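PDB 6RJ1: Mgp-operon protein 3 from Mycoplasma pneumoniae, which probably helps this human pathogen attach to host cells, as an extracellular adhesion protein that may recognise sugars. Local coordinates for residues A[809-814]-A[897-902]. Numbering follows the deposited sequence.
Sequences VVRLNF and GIEFNE
A buried, bidentate salt bridge between Arg811, on strand 808-815 of one antiparallel sheet, and Glu899, in the loop joining strands 888-896 and 914-920 of another, links the two sheets at this point. The guanidinium meets the carboxylate end-on: Arg811 NH2 donates to Glu899 OE1 at 2.7 Å, and Arg811 NH1 to Glu899 OE2 at 3.2 Å. Both oxygens accept on their syn lone pairs, and the two groups are nearly coplanar, 7° apart; the bonds are only moderately bent, with N-H...O angles of 154° at OE1 and 161° at OE2. Arginine suits the strand position because its long chain spans a wide gap: the nearest CA atoms, those of Arg811 and Gly897, are 11.6 Å apart. Its side chain runs out extended from CG to NE, with CG turned away from the backbone N, and so carries the charge across to the loop. Glu899 opens a type II beta turn ending at Glu902, and its chain bends about the CB-CG bond, which brings the carboxylate round to the arginine. Second bonds, from Arg811 NH1 to Ala914 O and from NH2 to Ser800 OG, hold the guanidinium from strands 914-920 and 799-805. Arg895 NE lies close to Arg811 NH2, a like charge that the Glu899 carboxylate would help to offset. Together these bonds restrict rotation of the guanidinium, and the pairing probably favours the ionised form of both groups in their buried setting.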
# COMPACT_ATOMS: atom_id res chain seq x y z
N VAL A 809 -13.92 -5.08 7.03
CA VAL A 809 -14.28 -4.03 6.09
C VAL A 809 -14.10 -2.65 6.73
O VAL A 809 -14.44 -2.45 7.90
CB VAL A 809 -15.71 -4.25 5.49
CG1 VAL A 809 -16.80 -4.18 6.55
CG2 VAL A 809 -16.00 -3.28 4.34
N VAL A 810 -13.56 -1.70 5.95
CA VAL A 810 -13.40 -0.32 6.41
C VAL A 810 -14.27 0.61 5.57
O VAL A 810 -14.27 0.54 4.34
CB VAL A 810 -11.93 0.17 6.59
CG1 VAL A 810 -10.93 -0.72 5.87
CG2 VAL A 810 -11.74 1.64 6.20
N ARG A 811 -15.06 1.42 6.27
CA ARG A 811 -15.96 2.40 5.68
C ARG A 811 -15.41 3.80 5.94
O ARG A 811 -15.00 4.12 7.07
CB ARG A 811 -17.37 2.27 6.26
CG ARG A 811 -18.39 3.12 5.52
CD ARG A 811 -19.76 3.00 6.12
NE ARG A 811 -20.63 4.06 5.63
CZ ARG A 811 -21.89 4.22 6.00
NH1 ARG A 811 -22.45 3.39 6.88
NH2 ARG A 811 -22.61 5.21 5.50
N LEU A 812 -15.41 4.62 4.89
CA LEU A 812 -14.95 6.01 4.94
C LEU A 812 -16.13 6.93 4.70
O LEU A 812 -16.78 6.85 3.67
CB LEU A 812 -13.80 6.23 3.95
CG LEU A 812 -12.64 5.22 4.04
CD1 LEU A 812 -11.70 5.37 2.87
CD2 LEU A 812 -11.93 5.30 5.38
N ASN A 813 -16.43 7.77 5.70
CA ASN A 813 -17.58 8.68 5.69
C ASN A 813 -17.21 10.12 5.40
O ASN A 813 -16.18 10.61 5.89
CB ASN A 813 -18.37 8.55 6.99
CG ASN A 813 -18.65 7.12 7.36
OD1 ASN A 813 -19.44 6.42 6.71
ND2 ASN A 813 -17.98 6.63 8.39
N PHE A 814 -18.05 10.80 4.61
CA PHE A 814 -17.85 12.18 4.18
C PHE A 814 -19.07 13.05 4.42
O PHE A 814 -20.19 12.54 4.48
CB PHE A 814 -17.45 12.22 2.69
CG PHE A 814 -16.32 11.30 2.29
CD1 PHE A 814 -15.00 11.69 2.45
CD2 PHE A 814 -16.58 10.03 1.78
CE1 PHE A 814 -13.95 10.82 2.10
CE2 PHE A 814 -15.54 9.17 1.43
CZ PHE A 814 -14.23 9.57 1.59
N GLY A 897 -25.68 1.27 11.09
CA GLY A 897 -25.67 2.40 12.02
C GLY A 897 -26.47 3.61 11.57
O GLY A 897 -27.02 3.62 10.47
N ILE A 898 -26.53 4.63 12.45
CA ILE A 898 -27.22 5.90 12.22
C ILE A 898 -26.45 6.68 11.14
O ILE A 898 -25.22 6.73 11.17
CB ILE A 898 -27.38 6.73 13.54
CG1 ILE A 898 -27.79 5.85 14.78
CG2 ILE A 898 -28.32 7.94 13.37
CD1 ILE A 898 -29.14 5.03 14.71
N GLU A 899 -27.18 7.28 10.19
CA GLU A 899 -26.61 8.04 9.08
C GLU A 899 -26.71 9.56 9.30
O GLU A 899 -27.54 10.00 10.10
CB GLU A 899 -27.25 7.62 7.75
CG GLU A 899 -27.12 6.14 7.42
CD GLU A 899 -25.72 5.61 7.15
OE1 GLU A 899 -24.97 6.28 6.40
OE2 GLU A 899 -25.38 4.52 7.67
N PHE A 900 -25.86 10.34 8.61
CA PHE A 900 -25.81 11.80 8.69
C PHE A 900 -27.11 12.42 8.14
O PHE A 900 -27.53 12.06 7.03
CB PHE A 900 -24.57 12.34 7.95
CG PHE A 900 -24.21 13.79 8.19
CD1 PHE A 900 -24.03 14.28 9.48
CD2 PHE A 900 -23.98 14.65 7.12
CE1 PHE A 900 -23.69 15.62 9.70
CE2 PHE A 900 -23.63 15.99 7.34
CZ PHE A 900 -23.49 16.46 8.63
N ASN A 901 -27.75 13.29 8.94
CA ASN A 901 -29.04 13.94 8.64
C ASN A 901 -30.16 12.92 8.34
O ASN A 901 -31.04 13.20 7.52
CB ASN A 901 -28.94 15.00 7.51
CG ASN A 901 -27.62 15.72 7.34
OD1 ASN A 901 -27.03 15.71 6.26
ND2 ASN A 901 -27.15 16.38 8.38
N GLU A 902 -30.14 11.75 9.03
CA GLU A 902 -31.14 10.67 8.91
C GLU A 902 -32.56 11.21 9.22
O GLU A 902 -33.53 10.80 8.57
CB GLU A 902 -30.78 9.49 9.83
CG GLU A 902 -31.42 8.17 9.43
CD GLU A 902 -30.67 6.94 9.87
OE1 GLU A 902 -30.24 6.16 8.99
OE2 GLU A 902 -30.50 6.74 11.10